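Local structure of parvulin 42 (Trypanosoma brucei brucei, 6GMP) at residues T111-G114 with V115-I118. The protein probably catalyses cis-trans isomerisation of peptidyl-prolyl bonds through its parvulin-type domain, the part of the larger protein present here. Sequence-based numbering, arbitrary orientation.
Sequences TELG and VHLI
A beta hairpin with a two-residue loop joins strand 109-111 to strand 114-120, and across it the hydroxyl of Thr111 meets the imidazole of His116. The turn from Thr111 to Gly114 is type I, closed by paired backbone bonds: Thr111 N to Gly114 O (2.9 Å) and Gly114 N to Thr111 O (3.2 Å). Gly114, with phi at 139°, takes up a backbone shape in which a beta carbon would collide with the preceding carbonyl, so glycine suits the place where the chain re-enters the sheet.

Thr111 OG1 is set between its own backbone N and carbonyl carbon (chi1 71°), which turns it inward over the turn. Thr111 OG1 accepts from Leu113 N (3.1 Å), closing an ST turn. The same Thr111 OG1 lies at the edge of the His116 ring, in its plane, and shares a 2.7 Å hydrogen bond with His116 NE2. Threonine suits the place because its hydroxyl bonds the ring while its methyl, Thr111 CG2, packs 3.5 Å from His116 NE2. Leu113 CD1 comes to the same ring edge, 4.0 Å from His116 CE1, and adds an apolar contact beside the polar one.

At the other ring nitrogen, His116 ND1 bonds to His10 ND1, while Phe93 meets the imidazole edge-to-face. Held through both nitrogens, the ring has its rotation fixed. The paired histidines on the two central strands, with a threonine bonded to one of them, match the histidine-threonine network of the parvulin active site, as in Pin1, and probably serve the same site here.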
ATOM      1  N   THR A 111       8.354   4.293   2.278  1.00 31.77           N
ATOM      2  CA  THR A 111       9.196   3.807   3.358  1.00 28.16           C
ATOM      3  C   THR A 111      10.300   2.946   2.755  1.00 32.09           C
ATOM      4  O   THR A 111      10.418   2.856   1.533  1.00 30.28           O
ATOM      5  CB  THR A 111       8.413   2.953   4.348  1.00 27.77           C
ATOM      6  OG1 THR A 111       8.077   1.705   3.734  1.00 27.24           O
ATOM      7  CG2 THR A 111       7.145   3.667   4.795  1.00 28.94           C
ATOM      8  N   GLU A 112      11.087   2.299   3.606  1.00 32.29           N
ATOM      9  CA  GLU A 112      12.143   1.410   3.146  1.00 37.21           C
ATOM     10  C   GLU A 112      11.586   0.245   2.336  1.00 32.50           C
ATOM     11  O   GLU A 112      12.317  -0.371   1.551  1.00 35.92           O
ATOM     12  CB  GLU A 112      12.925   0.862   4.340  1.00 40.43           C
ATOM     13  CG  GLU A 112      13.832   1.880   5.004  1.00 46.26           C
ATOM     14  CD  GLU A 112      15.052   2.202   4.164  1.00 62.41           C
ATOM     15  OE1 GLU A 112      16.069   1.488   4.304  1.00 71.48           O
ATOM     16  OE2 GLU A 112      14.998   3.163   3.365  1.00 63.37           O
ATOM     17  N   LEU A 113      10.313  -0.067   2.553  1.00 30.99           N
ATOM     18  CA  LEU A 113       9.667  -1.208   1.910  1.00 27.17           C
ATOM     19  C   LEU A 113       9.254  -0.932   0.474  1.00 26.73           C
ATOM     20  O   LEU A 113       9.079  -1.866  -0.308  1.00 27.96           O
ATOM     21  CB  LEU A 113       8.427  -1.628   2.696  1.00 28.36           C
ATOM     22  CG  LEU A 113       8.669  -2.079   4.134  1.00 28.91           C
ATOM     23  CD1 LEU A 113       7.333  -2.338   4.796  1.00 33.17           C
ATOM     24  CD2 LEU A 113       9.549  -3.307   4.175  1.00 36.84           C
ATOM     25  N   GLY A 114       9.070   0.343   0.147  1.00 25.60           N
ATOM     26  CA  GLY A 114       8.532   0.743  -1.143  1.00 23.62           C
ATOM     27  C   GLY A 114       7.546   1.885  -0.995  1.00 21.79           C
ATOM     28  O   GLY A 114       7.603   2.652  -0.030  1.00 24.78           O
ATOM     29  N   VAL A 115       6.645   1.993  -1.960  1.00 21.64           N
ATOM     30  CA  VAL A 115       5.660   3.053  -1.969  1.00 20.67           C
ATOM     31  C   VAL A 115       4.297   2.464  -1.620  1.00 19.29           C
ATOM     32  O   VAL A 115       3.831   1.529  -2.278  1.00 19.00           O
ATOM     33  CB  VAL A 115       5.623   3.750  -3.345  1.00 22.20           C
ATOM     34  CG1 VAL A 115       4.641   4.911  -3.333  1.00 24.72           C
ATOM     35  CG2 VAL A 115       7.024   4.228  -3.728  1.00 23.82           C
ATOM     36  N   HIS A 116       3.680   3.001  -0.572  1.00 19.55           N
ATOM     37  CA  HIS A 116       2.410   2.489  -0.058  1.00 18.41           C
ATOM     38  C   HIS A 116       1.214   3.354  -0.422  1.00 19.31           C
ATOM     39  O   HIS A 116       1.325   4.576  -0.484  1.00 21.08           O
ATOM     40  CB  HIS A 116       2.422   2.441   1.473  1.00 18.51           C
ATOM     41  CG  HIS A 116       3.609   1.765   2.079  1.00 20.17           C
ATOM     42  ND1 HIS A 116       3.505   0.591   2.788  1.00 21.88           N
ATOM     43  CD2 HIS A 116       4.907   2.139   2.163  1.00 21.86           C
ATOM     44  CE1 HIS A 116       4.694   0.248   3.249  1.00 23.06           C
ATOM     45  NE2 HIS A 116       5.563   1.177   2.892  1.00 22.98           N
ATOM     46  N   LEU A 117       0.066   2.707  -0.603  1.00 19.35           N
ATOM     47  CA  LEU A 117      -1.222   3.375  -0.457  1.00 20.57           C
ATOM     48  C   LEU A 117      -1.826   2.739   0.771  1.00 19.93           C
ATOM     49  O   LEU A 117      -1.915   1.520   0.838  1.00 19.25           O
ATOM     50  CB  LEU A 117      -2.131   3.108  -1.658  1.00 20.54           C
ATOM     51  CG  LEU A 117      -1.626   3.583  -3.025  1.00 21.42           C
ATOM     52  CD1 LEU A 117      -2.641   3.230  -4.115  1.00 23.41           C
ATOM     53  CD2 LEU A 117      -1.326   5.052  -3.069  1.00 22.43           C
ATOM     54  N   ILE A 118      -2.224   3.559   1.739  1.00 21.46           N
ATOM     55  CA  ILE A 118      -2.762   3.068   3.002  1.00 20.27           C
ATOM     56  C   ILE A 118      -4.252   3.348   3.075  1.00 20.46           C
ATOM     57  O   ILE A 118      -4.693   4.443   2.756  1.00 21.58           O
ATOM     58  CB  ILE A 118      -2.044   3.712   4.214  1.00 21.63           C
ATOM     59  CG1 ILE A 118      -0.542   3.465   4.108  1.00 22.01           C
ATOM     60  CG2 ILE A 118      -2.573   3.128   5.510  1.00 21.84           C
ATOM     61  CD1 ILE A 118       0.276   4.233   5.086  1.00 24.36           C
TER